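Local coordinates for protein beta-lactamase (Sphaerobacter thermophilus, PDB 4EWF) that probably hydrolyses beta-lactams to substituted beta-amino acids, as a member of the class A beta-lactamase family, at residues G44-R49 and F242-P247; V54-M59 and D165-A170; A173-R178 and A187-L192; G222-V227 and A251-I256. One frame throughout, in Å; residues are numbered along the deposited sequence.

In the fold
Contacts 1 and 4 both reach the five-stranded antiparallel sheet, through its neighbouring strands 235-244 and 223-232. Their centres are about 9 Å apart. Contacts 2 and 3 share helix 164-175, and their centres are about 11 Å apart. Contact 2 touches all three others, so it joins the sheet to the helical region. Its Ile56 packs on Val227 of contact 4, and its Met59 on Met188 of contact 3. Contacts 1 and 3 do not touch; their nearest atoms are about 12 Å apart. Contact 2 also holds Lys55, which with Ser52, Ser113 and Lys216 fits the SxxK-type active site expected of this family.

Contact 1: residues G44-R49 and F242-P247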
loop_
_atom_site.group_PDB
_atom_site.type_symbol
_atom_site.label_atom_id
_atom_site.label_comp_id
_atom_site.label_asym_id
_atom_site.label_seq_id
_atom_site.Cartn_x
_atom_site.Cartn_y
_atom_site.Cartn_z
ATOM N N GLY A 44 7.074 10.357 10.584
ATOM C CA GLY A 44 6.730 8.951 10.605
ATOM C C GLY A 44 5.430 8.674 11.310
ATOM O O GLY A 44 4.750 7.697 10.970
ATOM N N ASP A 45 5.091 9.520 12.290
ATOM C CA ASP A 45 3.873 9.329 13.081
ATOM C C ASP A 45 2.782 10.351 12.745
ATOM O O ASP A 45 1.793 10.498 13.482
ATOM C CB ASP A 45 4.182 9.344 14.585
ATOM C CG ASP A 45 4.706 10.686 15.070
ATOM O OD1 ASP A 45 4.939 11.595 14.245
ATOM O OD2 ASP A 45 4.895 10.821 16.298
ATOM N N ARG A 46 2.974 11.075 11.647
ATOM C CA ARG A 46 2.003 12.097 11.223
ATOM C C ARG A 46 0.840 11.414 10.498
ATOM O O ARG A 46 1.045 10.435 9.796
ATOM C CB ARG A 46 2.673 13.125 10.291
ATOM C CG ARG A 46 1.703 14.187 9.747
ATOM C CD ARG A 46 2.437 15.407 9.167
ATOM N NE ARG A 46 1.514 16.338 8.517
ATOM C CZ ARG A 46 1.741 17.640 8.339
ATOM N NH1 ARG A 46 0.845 18.391 7.706
ATOM N NH2 ARG A 46 2.865 18.191 8.778
ATOM N N ARG A 47 -0.376 11.920 10.684
ATOM C CA ARG A 47 -1.564 11.324 10.081
ATOM C C ARG A 47 -1.823 11.845 8.662
ATOM O O ARG A 47 -1.918 13.052 8.454
ATOM C CB ARG A 47 -2.784 11.605 10.964
ATOM C CG ARG A 47 -2.647 11.073 12.388
ATOM C CD ARG A 47 -3.663 11.729 13.350
ATOM N NE ARG A 47 -3.524 11.233 14.717
ATOM C CZ ARG A 47 -3.024 11.932 15.734
ATOM N NH1 ARG A 47 -2.616 13.199 15.567
ATOM N NH2 ARG A 47 -2.953 11.371 16.939
ATOM N N PHE A 48 -1.924 10.923 7.702
ATOM C CA PHE A 48 -2.232 11.230 6.301
ATOM C C PHE A 48 -3.505 10.463 5.893
ATOM O O PHE A 48 -3.831 9.442 6.497
ATOM C CB PHE A 48 -1.097 10.717 5.400
ATOM C CG PHE A 48 0.218 11.427 5.614
ATOM C CD1 PHE A 48 0.598 12.464 4.775
ATOM C CD2 PHE A 48 1.049 11.070 6.664
ATOM C CE1 PHE A 48 1.810 13.138 4.964
ATOM C CE2 PHE A 48 2.272 11.741 6.874
ATOM C CZ PHE A 48 2.644 12.775 6.018
ATOM N N ARG A 49 -4.201 10.923 4.854
ATOM C CA ARG A 49 -5.267 10.107 4.271
ATOM C C ARG A 49 -4.638 8.857 3.685
ATOM O O ARG A 49 -3.651 8.923 2.945
ATOM C CB ARG A 49 -6.053 10.873 3.190
ATOM C CG ARG A 49 -6.764 12.118 3.731
ATOM C CD ARG A 49 -7.594 12.835 2.656
ATOM N NE ARG A 49 -7.889 14.201 3.079
ATOM C CZ ARG A 49 -8.923 14.531 3.836
ATOM N NH1 ARG A 49 -9.774 13.598 4.239
ATOM N NH2 ARG A 49 -9.113 15.787 4.181
ATOM N N PHE A 242 3.942 8.598 2.210
ATOM C CA PHE A 242 2.686 9.300 2.002
ATOM C C PHE A 242 2.988 10.725 1.599
ATOM O O PHE A 242 3.890 11.348 2.159
ATOM C CB PHE A 242 1.839 9.256 3.287
ATOM C CG PHE A 242 1.331 7.872 3.600
ATOM C CD1 PHE A 242 0.009 7.533 3.352
ATOM C CD2 PHE A 242 2.194 6.894 4.074
ATOM C CE1 PHE A 242 -0.465 6.245 3.616
ATOM C CE2 PHE A 242 1.732 5.594 4.340
ATOM C CZ PHE A 242 0.394 5.273 4.101
ATOM N N THR A 243 2.256 11.250 0.614
ATOM C CA THR A 243 2.461 12.652 0.262
ATOM C C THR A 243 1.127 13.369 0.133
ATOM O O THR A 243 0.125 12.795 -0.289
ATOM C CB THR A 243 3.291 12.878 -1.038
ATOM O OG1 THR A 243 2.444 12.761 -2.193
ATOM C CG2 THR A 243 4.477 11.913 -1.146
ATOM N N GLU A 244 1.139 14.648 0.476
ATOM C CA GLU A 244 -0.079 15.417 0.577
ATOM C C GLU A 244 0.181 16.826 0.066
ATOM O O GLU A 244 1.173 17.472 0.442
ATOM C CB GLU A 244 -0.475 15.404 2.058
ATOM C CG GLU A 244 -1.478 16.370 2.533
ATOM C CD GLU A 244 -1.670 16.228 4.042
ATOM O OE1 GLU A 244 -1.966 15.102 4.491
ATOM O OE2 GLU A 244 -1.494 17.225 4.769
ATOM N N ASN A 245 -0.711 17.309 -0.794
ATOM C CA ASN A 245 -0.626 18.669 -1.309
ATOM C C ASN A 245 0.631 19.018 -2.103
ATOM O O ASN A 245 1.000 20.187 -2.167
ATOM C CB ASN A 245 -0.795 19.679 -0.167
ATOM C CG ASN A 245 -2.127 19.536 0.518
ATOM O OD1 ASN A 245 -3.152 19.343 -0.143
ATOM N ND2 ASN A 245 -2.122 19.576 1.845
ATOM N N LEU A 246 1.295 18.028 -2.695
ATOM C CA LEU A 246 2.296 18.345 -3.716
ATOM C C LEU A 246 1.571 18.974 -4.908
ATOM O O LEU A 246 0.342 18.936 -4.975
ATOM C CB LEU A 246 3.090 17.105 -4.138
ATOM C CG LEU A 246 3.862 16.341 -3.052
ATOM C CD1 LEU A 246 5.064 15.592 -3.634
ATOM C CD2 LEU A 246 4.294 17.249 -1.946
ATOM N N PRO A 247 2.318 19.563 -5.848
ATOM C CA PRO A 247 1.627 20.349 -6.882
ATOM C C PRO A 247 0.641 19.568 -7.753
ATOM O O PRO A 247 -0.391 20.114 -8.140
ATOM C CB PRO A 247 2.780 20.894 -7.720
ATOM C CG PRO A 247 3.903 21.033 -6.719
ATOM C CD PRO A 247 3.775 19.793 -5.868
HETATM O O HOH W 1 -0.685 14.750 6.899
HETATM O O HOH W 2 -3.088 13.028 3.234
HETATM O O HOH W 3 -4.919 15.045 2.680
#
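Phe48 and Phe242 make the apolar part of this contact. CB of Phe242 lies over one face of the Phe48 ring, 3.8 Å from its centroid, in a CH-pi contact. It is set off toward the rim, and its nearest ring atom is Phe48 CG. The two ring planes are 33° apart. The Phe242 ring in turn has Arg49 O at its edge, 3.9 Å from CD1.

The charged part is looser. CG of Glu244 is anti to the backbone N (chi1 165°), and the chain continues extended, which brings OE1 to 3.7 Å from Phe48 CD1. Arg46 NH1 and Glu244 OE2 form only a long salt bridge of 3.9 Å, and the two side chains cross at about a right angle.

Water does most of the polar joining. One water donates to Glu244 OE1 at 2.8 Å and to Arg47 O, and accepts from Arg46 NE. It sits over the Phe48 face opposite Phe242 CB. A second accepts from Arg49 N and donates to Glu244 OE1 at 2.7 Å. The Arg49 guanidinium itself pairs with Glu159.

Strand 48-49 pairs with 161-162 rather than with 235-244. The contact thus lays this small two-stranded sheet against the main antiparallel sheet of the class A beta-lactamase fold.

Contact 2: residues V54-M59 and D165-A170; sequences VKIPLM and DDYALA
Tyr167 reaches from helix 164-175 to Val54 and Pro57 of segment 54-59. The tight packing is at its hydroxyl. OH lies 3.2 Å from Val54 CA and 3.5 Å from Val54 CG2. That methyl group is anti to the backbone N of Val54 (chi1 72° places the other one, CG1, between N and the carbonyl carbon). The proline ring crosses the tyrosine at about a right angle. Its CD is 3.9 Å from Tyr167 CE1, and its CG is 3.7 Å from the tyrosine OH.

The Ile56 side is looser. Ile56 CD1 comes to the edge of the Tyr167 ring, near its plane, at 4.4 Å from CD1. Ile56 CG2 meets Ala170 CB at the same distance, 4.4 Å. Both CB atoms point across the contact, and the approach is methyl to methyl. This looser side is also buried and does not face solvent. The short helical segments run at 35° to each other, and their axes come no closer than 11.0 Å. The tyrosine ring spans much of that width. Between these two segments the chemistry is van der Waals packing, with even the tyrosine oxygen set against carbon atoms.

Lys55 points away from segment 165-170. Its NZ bonds to Ser113 OG and Asn115 OD1 and weakly to Ser52 OG, a set consistent with the SxxK active site of this family. The lysine leaves the other side of the backbone, so the apolar packing and the Lys55 polar cluster are on different sides of segment 54-59.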
loop_
_atom_site.group_PDB
_atom_site.type_symbol
_atom_site.label_atom_id
_atom_site.label_comp_id
_atom_site.label_asym_id
_atom_site.label_seq_id
_atom_site.Cartn_x
_atom_site.Cartn_y
_atom_site.Cartn_z
ATOM N N VAL A 54 -5.041 1.449 2.350
ATOM C CA VAL A 54 -5.771 0.685 3.366
ATOM C C VAL A 54 -6.277 -0.663 2.824
ATOM O O VAL A 54 -6.768 -1.514 3.568
ATOM C CB VAL A 54 -6.932 1.534 3.974
ATOM C CG1 VAL A 54 -8.065 1.695 2.977
ATOM C CG2 VAL A 54 -7.406 0.931 5.316
ATOM N N LYS A 55 -6.137 -0.870 1.523
ATOM C CA LYS A 55 -6.485 -2.165 0.962
ATOM C C LYS A 55 -5.511 -3.263 1.402
ATOM O O LYS A 55 -5.796 -4.449 1.243
ATOM C CB LYS A 55 -6.612 -2.063 -0.560
ATOM C CG LYS A 55 -7.727 -1.091 -0.937
ATOM C CD LYS A 55 -7.821 -0.817 -2.445
ATOM C CE LYS A 55 -8.900 0.242 -2.699
ATOM N NZ LYS A 55 -9.104 0.474 -4.161
ATOM N N ILE A 56 -4.381 -2.871 1.991
ATOM C CA ILE A 56 -3.434 -3.856 2.503
ATOM C C ILE A 56 -4.001 -4.593 3.713
ATOM O O ILE A 56 -4.154 -5.805 3.684
ATOM C CB ILE A 56 -2.061 -3.229 2.835
ATOM C CG1 ILE A 56 -1.315 -2.860 1.543
ATOM C CG2 ILE A 56 -1.214 -4.192 3.700
ATOM C CD1 ILE A 56 -0.049 -2.011 1.796
ATOM N N PRO A 57 -4.324 -3.862 4.791
ATOM C CA PRO A 57 -4.907 -4.588 5.921
ATOM C C PRO A 57 -6.235 -5.261 5.566
ATOM O O PRO A 57 -6.565 -6.258 6.187
ATOM C CB PRO A 57 -5.108 -3.496 6.985
ATOM C CG PRO A 57 -5.064 -2.209 6.243
ATOM C CD PRO A 57 -4.121 -2.432 5.088
ATOM N N LEU A 58 -6.980 -4.734 4.595
ATOM C CA LEU A 58 -8.207 -5.406 4.144
ATOM C C LEU A 58 -7.868 -6.793 3.575
ATOM O O LEU A 58 -8.506 -7.799 3.907
ATOM C CB LEU A 58 -8.936 -4.557 3.087
ATOM C CG LEU A 58 -10.096 -5.239 2.335
ATOM C CD1 LEU A 58 -11.216 -5.686 3.273
ATOM C CD2 LEU A 58 -10.637 -4.323 1.241
HETATM N N MSE A 59 -6.860 -6.841 2.707
HETATM C CA MSE A 59 -6.401 -8.114 2.161
HETATM C C MSE A 59 -6.001 -9.074 3.286
HETATM O O MSE A 59 -6.315 -10.260 3.251
HETATM C CB MSE A 59 -5.210 -7.898 1.230
HETATM C CG MSE A 59 -4.599 -9.194 0.685
HETATM SE SE MSE A 59 -3.115 -8.816 -0.527
HETATM C CE MSE A 59 -1.951 -7.826 0.619
ATOM N N ASP A 165 4.702 5.126 9.751
ATOM C CA ASP A 165 5.125 4.133 10.748
ATOM C C ASP A 165 4.226 2.895 10.749
ATOM O O ASP A 165 4.716 1.756 10.760
ATOM C CB ASP A 165 5.095 4.712 12.176
ATOM C CG ASP A 165 6.297 5.599 12.483
ATOM O OD1 ASP A 165 7.254 5.650 11.674
ATOM O OD2 ASP A 165 6.272 6.253 13.543
ATOM N N ASP A 166 2.917 3.122 10.792
ATOM C CA ASP A 166 1.962 2.019 10.836
ATOM C C ASP A 166 2.040 1.143 9.585
ATOM O O ASP A 166 1.977 -0.080 9.672
ATOM C CB ASP A 166 0.530 2.550 10.982
ATOM C CG ASP A 166 0.204 2.981 12.414
ATOM O OD1 ASP A 166 1.116 2.942 13.280
ATOM O OD2 ASP A 166 -0.958 3.382 12.667
ATOM N N TYR A 167 2.157 1.766 8.420
ATOM C CA TYR A 167 2.167 0.994 7.180
ATOM C C TYR A 167 3.482 0.257 6.950
ATOM O O TYR A 167 3.511 -0.788 6.298
ATOM C CB TYR A 167 1.689 1.843 5.978
ATOM C CG TYR A 167 0.181 1.768 5.939
ATOM C CD1 TYR A 167 -0.455 0.878 5.095
ATOM C CD2 TYR A 167 -0.599 2.503 6.837
ATOM C CE1 TYR A 167 -1.830 0.748 5.081
ATOM C CE2 TYR A 167 -1.995 2.374 6.845
ATOM C CZ TYR A 167 -2.597 1.483 5.958
ATOM O OH TYR A 167 -3.968 1.327 5.917
ATOM N N ALA A 168 4.564 0.763 7.537
ATOM C CA ALA A 168 5.808 0.011 7.520
ATOM C C ALA A 168 5.654 -1.256 8.383
ATOM O O ALA A 168 6.092 -2.336 7.987
ATOM C CB ALA A 168 6.984 0.878 7.984
ATOM N N LEU A 169 4.999 -1.142 9.541
ATOM C CA LEU A 169 4.753 -2.337 10.357
ATOM C C LEU A 169 3.967 -3.372 9.561
ATOM O O LEU A 169 4.219 -4.573 9.663
ATOM C CB LEU A 169 3.977 -2.007 11.637
ATOM C CG LEU A 169 4.655 -1.087 12.641
ATOM C CD1 LEU A 169 3.679 -0.714 13.762
ATOM C CD2 LEU A 169 5.933 -1.750 13.199
ATOM N N ALA A 170 3.002 -2.905 8.780
ATOM C CA ALA A 170 2.153 -3.816 8.013
ATOM C C ALA A 170 2.980 -4.625 7.025
ATOM O O ALA A 170 2.827 -5.841 6.921
ATOM C CB ALA A 170 1.045 -3.042 7.276
#

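Contact 3: residues A173-R178 and A187-L192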
loop_
_atom_site.group_PDB
_atom_site.type_symbol
_atom_site.label_atom_id
_atom_site.label_comp_id
_atom_site.label_asym_id
_atom_site.label_seq_id
_atom_site.Cartn_x
_atom_site.Cartn_y
_atom_site.Cartn_z
ATOM N N ALA A 173 5.190 -7.146 8.763
ATOM C CA ALA A 173 4.452 -8.314 9.217
ATOM C C ALA A 173 4.304 -9.328 8.074
ATOM O O ALA A 173 4.440 -10.530 8.289
ATOM C CB ALA A 173 3.080 -7.909 9.777
ATOM N N LEU A 174 4.029 -8.843 6.865
ATOM C CA LEU A 174 3.914 -9.748 5.719
ATOM C C LEU A 174 5.249 -10.435 5.450
ATOM O O LEU A 174 5.301 -11.645 5.260
ATOM C CB LEU A 174 3.444 -9.006 4.465
ATOM C CG LEU A 174 1.988 -8.517 4.468
ATOM C CD1 LEU A 174 1.720 -7.585 3.293
ATOM C CD2 LEU A 174 1.017 -9.695 4.433
ATOM N N LEU A 175 6.327 -9.653 5.427
ATOM C CA LEU A 175 7.658 -10.189 5.132
ATOM C C LEU A 175 8.144 -11.208 6.170
ATOM O O LEU A 175 8.956 -12.075 5.863
ATOM C CB LEU A 175 8.675 -9.044 5.023
ATOM C CG LEU A 175 8.468 -8.110 3.826
ATOM C CD1 LEU A 175 9.341 -6.878 3.949
ATOM C CD2 LEU A 175 8.788 -8.850 2.537
ATOM N N GLU A 176 7.654 -11.093 7.400
ATOM C CA GLU A 176 8.122 -11.950 8.479
ATOM C C GLU A 176 7.173 -13.111 8.754
ATOM O O GLU A 176 7.415 -13.905 9.655
ATOM C CB GLU A 176 8.339 -11.121 9.754
ATOM C CG GLU A 176 9.407 -10.035 9.603
ATOM C CD GLU A 176 9.423 -9.032 10.764
ATOM O OE1 GLU A 176 10.117 -7.999 10.649
ATOM O OE2 GLU A 176 8.746 -9.272 11.785
ATOM N N GLY A 177 6.091 -13.208 7.981
ATOM C CA GLY A 177 5.137 -14.292 8.157
ATOM C C GLY A 177 4.316 -14.160 9.430
ATOM O O GLY A 177 3.802 -15.150 9.954
ATOM N N ARG A 178 4.180 -12.927 9.915
ATOM C CA ARG A 178 3.432 -12.642 11.132
ATOM C C ARG A 178 2.012 -12.138 10.875
ATOM O O ARG A 178 1.171 -12.183 11.780
ATOM C CB ARG A 178 4.178 -11.610 11.988
ATOM C CG ARG A 178 5.274 -12.188 12.869
ATOM C CD ARG A 178 5.807 -11.136 13.840
ATOM N NE ARG A 178 6.405 -10.000 13.138
ATOM C CZ ARG A 178 5.808 -8.824 12.948
ATOM N NH1 ARG A 178 4.585 -8.603 13.422
ATOM N NH2 ARG A 178 6.444 -7.861 12.290
ATOM N N ALA A 187 1.363 -15.704 -0.328
ATOM C CA ALA A 187 0.385 -15.347 -1.361
ATOM C C ALA A 187 0.104 -13.841 -1.421
ATOM O O ALA A 187 -0.163 -13.288 -2.493
ATOM C CB ALA A 187 -0.921 -16.114 -1.161
HETATM N N MSE A 188 0.131 -13.173 -0.274
HETATM C CA MSE A 188 -0.171 -11.743 -0.257
HETATM C C MSE A 188 0.964 -10.928 -0.854
HETATM O O MSE A 188 0.725 -9.940 -1.552
HETATM C CB MSE A 188 -0.536 -11.259 1.148
HETATM C CG MSE A 188 -1.932 -11.654 1.550
HETATM SE SE MSE A 188 -2.436 -10.934 3.280
HETATM C CE MSE A 188 -1.527 -12.189 4.422
ATOM N N LEU A 189 2.194 -11.350 -0.588
ATOM C CA LEU A 189 3.366 -10.683 -1.154
ATOM C C LEU A 189 3.374 -10.841 -2.673
ATOM O O LEU A 189 3.732 -9.913 -3.407
ATOM C CB LEU A 189 4.651 -11.254 -0.550
ATOM C CG LEU A 189 4.907 -10.851 0.908
ATOM C CD1 LEU A 189 6.017 -11.706 1.517
ATOM C CD2 LEU A 189 5.236 -9.373 1.011
ATOM N N ALA A 190 2.993 -12.025 -3.145
ATOM C CA ALA A 190 2.812 -12.227 -4.573
ATOM C C ALA A 190 1.709 -11.325 -5.168
ATOM O O ALA A 190 1.810 -10.893 -6.318
ATOM C CB ALA A 190 2.551 -13.717 -4.886
HETATM N N MSE A 191 0.650 -11.044 -4.407
HETATM C CA MSE A 191 -0.376 -10.106 -4.886
HETATM C C MSE A 191 0.218 -8.703 -5.050
HETATM O O MSE A 191 0.002 -8.044 -6.068
HETATM C CB MSE A 191 -1.567 -10.019 -3.926
HETATM C CG MSE A 191 -2.538 -11.163 -4.016
HETATM SE SE MSE A 191 -3.464 -11.204 -5.761
HETATM C CE MSE A 191 -4.464 -12.870 -5.490
ATOM N N LEU A 192 0.936 -8.236 -4.027
ATOM C CA LEU A 192 1.567 -6.915 -4.092
ATOM C C LEU A 192 2.515 -6.801 -5.285
ATOM O O LEU A 192 2.651 -5.729 -5.872
ATOM C CB LEU A 192 2.297 -6.580 -2.782
ATOM C CG LEU A 192 1.338 -6.367 -1.610
ATOM C CD1 LEU A 192 2.095 -6.326 -0.297
ATOM C CD2 LEU A 192 0.514 -5.078 -1.815
#
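Leu174 packs into the surface formed by Met188, Leu189 and Leu192, with a different atom for each. Its CD2 lies 3.6 Å from Met188 CE, and the two side chains cross at about a right angle. Its CD1 meets Leu192 CD1 tip to tip at 3.8 Å. Its CB rests 3.9 Å from Leu189 CD2. The same leucine methyl, Leu189 CD2, also touches Leu175 CD2 at 3.9 Å.

Residue 188 is selenomethionine in this crystal. A bend at chi3 (-79°) places its CE beside Leu174. It also touches Met59, Ile60 and Tyr63 of helix 55-67.

Next outward is the end of helix 164-175. Gly177, with phi 71°, closes it in a Schellman motif. Arg178 N bonds to Ala173 O at 2.9 Å, and Gly177 N to Leu174 O. Arg178 then forms a salt bridge with Glu176, side-on: NE and NH2 both donate to OE2, at 2.8 and 2.7 Å, and the oxygen lies in the guanidinium plane.

The Schellman bonds and the salt bridge stay within 173-178. What joins the two helices is mainly dispersion between methyl, methylene and selenium groups, with Leu189 CD1 also lying 3.8 Å from the backbone oxygen Leu174 O.

Contact 4: residues G222-V227 and A251-I256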
loop_
_atom_site.group_PDB
_atom_site.type_symbol
_atom_site.label_atom_id
_atom_site.label_comp_id
_atom_site.label_asym_id
_atom_site.label_seq_id
_atom_site.Cartn_x
_atom_site.Cartn_y
_atom_site.Cartn_z
ATOM N N GLY A 222 -4.868 15.744 -4.344
ATOM C CA GLY A 222 -3.922 16.216 -3.337
ATOM C C GLY A 222 -3.231 15.114 -2.541
ATOM O O GLY A 222 -2.525 15.386 -1.564
ATOM N N VAL A 223 -3.411 13.863 -2.950
ATOM C CA VAL A 223 -2.858 12.744 -2.188
ATOM C C VAL A 223 -2.175 11.709 -3.071
ATOM O O VAL A 223 -2.803 11.137 -3.963
ATOM C CB VAL A 223 -3.937 12.036 -1.351
ATOM C CG1 VAL A 223 -3.357 10.772 -0.731
ATOM C CG2 VAL A 223 -4.467 12.969 -0.248
ATOM N N VAL A 224 -0.887 11.469 -2.828
ATOM C CA VAL A 224 -0.154 10.439 -3.577
ATOM C C VAL A 224 0.690 9.585 -2.617
ATOM O O VAL A 224 1.628 10.091 -1.981
ATOM C CB VAL A 224 0.718 11.067 -4.697
ATOM C CG1 VAL A 224 1.450 9.973 -5.526
ATOM C CG2 VAL A 224 -0.144 11.954 -5.611
ATOM N N ASN A 225 0.325 8.308 -2.481
ATOM C CA ASN A 225 0.993 7.405 -1.538
ATOM C C ASN A 225 1.462 6.139 -2.249
ATOM O O ASN A 225 0.923 5.772 -3.299
ATOM C CB ASN A 225 0.042 6.966 -0.390
ATOM C CG ASN A 225 -0.737 8.111 0.229
ATOM O OD1 ASN A 225 -0.237 9.227 0.364
ATOM N ND2 ASN A 225 -1.973 7.821 0.654
ATOM N N ASP A 226 2.444 5.457 -1.658
ATOM C CA ASP A 226 2.823 4.102 -2.080
ATOM C C ASP A 226 3.458 3.372 -0.891
ATOM O O ASP A 226 4.280 3.935 -0.170
ATOM C CB ASP A 226 3.762 4.136 -3.293
ATOM C CG ASP A 226 3.719 2.842 -4.121
ATOM O OD1 ASP A 226 2.842 1.980 -3.870
ATOM O OD2 ASP A 226 4.570 2.686 -5.025
ATOM N N VAL A 227 3.045 2.134 -0.666
ATOM C CA VAL A 227 3.522 1.367 0.479
ATOM C C VAL A 227 3.941 0.000 -0.009
ATOM O O VAL A 227 3.143 -0.704 -0.619
ATOM C CB VAL A 227 2.402 1.175 1.534
ATOM C CG1 VAL A 227 2.846 0.150 2.602
ATOM C CG2 VAL A 227 2.011 2.513 2.162
ATOM N N ALA A 251 4.092 15.285 -9.711
ATOM C CA ALA A 251 5.044 15.654 -8.670
ATOM C C ALA A 251 5.037 14.624 -7.537
ATOM O O ALA A 251 6.082 14.285 -6.970
ATOM C CB ALA A 251 4.744 17.050 -8.136
ATOM N N GLY A 252 3.853 14.137 -7.195
ATOM C CA GLY A 252 3.733 13.127 -6.158
ATOM C C GLY A 252 4.454 11.834 -6.533
ATOM O O GLY A 252 5.229 11.292 -5.749
ATOM N N GLU A 253 4.204 11.346 -7.740
ATOM C CA GLU A 253 4.846 10.119 -8.195
ATOM C C GLU A 253 6.363 10.286 -8.279
ATOM O O GLU A 253 7.105 9.423 -7.818
ATOM C CB GLU A 253 4.242 9.628 -9.513
ATOM C CG GLU A 253 2.724 9.339 -9.352
ATOM C CD GLU A 253 2.128 8.528 -10.494
ATOM O OE1 GLU A 253 2.330 8.904 -11.680
ATOM O OE2 GLU A 253 1.452 7.511 -10.192
ATOM N N GLN A 254 6.819 11.406 -8.827
ATOM C CA GLN A 254 8.258 11.656 -8.930
ATOM C C GLN A 254 8.943 11.683 -7.549
ATOM O O GLN A 254 10.050 11.161 -7.375
ATOM C CB GLN A 254 8.514 12.965 -9.685
ATOM C CG GLN A 254 9.981 13.338 -9.806
ATOM C CD GLN A 254 10.391 13.546 -11.249
ATOM O OE1 GLN A 254 10.849 12.615 -11.919
ATOM N NE2 GLN A 254 10.209 14.771 -11.745
ATOM N N ALA A 255 8.284 12.299 -6.572
ATOM C CA ALA A 255 8.833 12.387 -5.226
ATOM C C ALA A 255 9.028 11.006 -4.611
ATOM O O ALA A 255 10.073 10.719 -4.050
ATOM C CB ALA A 255 7.926 13.238 -4.332
ATOM N N ILE A 256 8.012 10.155 -4.703
ATOM C CA ILE A 256 8.131 8.817 -4.151
ATOM C C ILE A 256 9.238 8.031 -4.857
ATOM O O ILE A 256 10.038 7.376 -4.203
ATOM C CB ILE A 256 6.794 8.043 -4.196
ATOM C CG1 ILE A 256 5.742 8.799 -3.368
ATOM C CG2 ILE A 256 6.993 6.634 -3.639
ATOM C CD1 ILE A 256 4.305 8.273 -3.482
#
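Glu253 OE2 is gripped by two groups, a salt bridge from Arg200 NE and a hydrogen bond from Asn197 ND2, while CG of the same side chain lies 4.1 Å from Val224 CG1 of the facing strand. Val224 packs directly on the helix backbone. Its CG1, anti to the backbone N (chi1 -178°), is 3.7 Å from Gly252 C and also near Glu253 N. The point where a CB would sit on Gly252 faces the strand and is only 2.6 Å from Val224 CG2, a clash. The glycine lets the CA atoms of Val224 and Gly252 come to 5.4 Å.

One turn on, Ile256 lays its CD1 on the strand backbone. This methyl is 3.6 Å from Val224 O and 3.8 Å from Asn225 C. Val224 O also accepts a hydrogen bond from Thr243 OG1. Ile256 CG2 lies 4.1 Å from Asp226 CB. The Asp226 carboxylate is held elsewhere, by Ser215 OG and Ile201 N.

Segments 223-227 and 251-256 run at 30°, with their axes 8.0 Å apart. Strand 235-244 lies beside 223-232 in the sheet and leads in the chain to helix 249-266. That helix returns across the face of the sheet, where Ile256 also touches Val241 and Thr243. Val227 reaches helix 164-175 through Tyr167 and Val171.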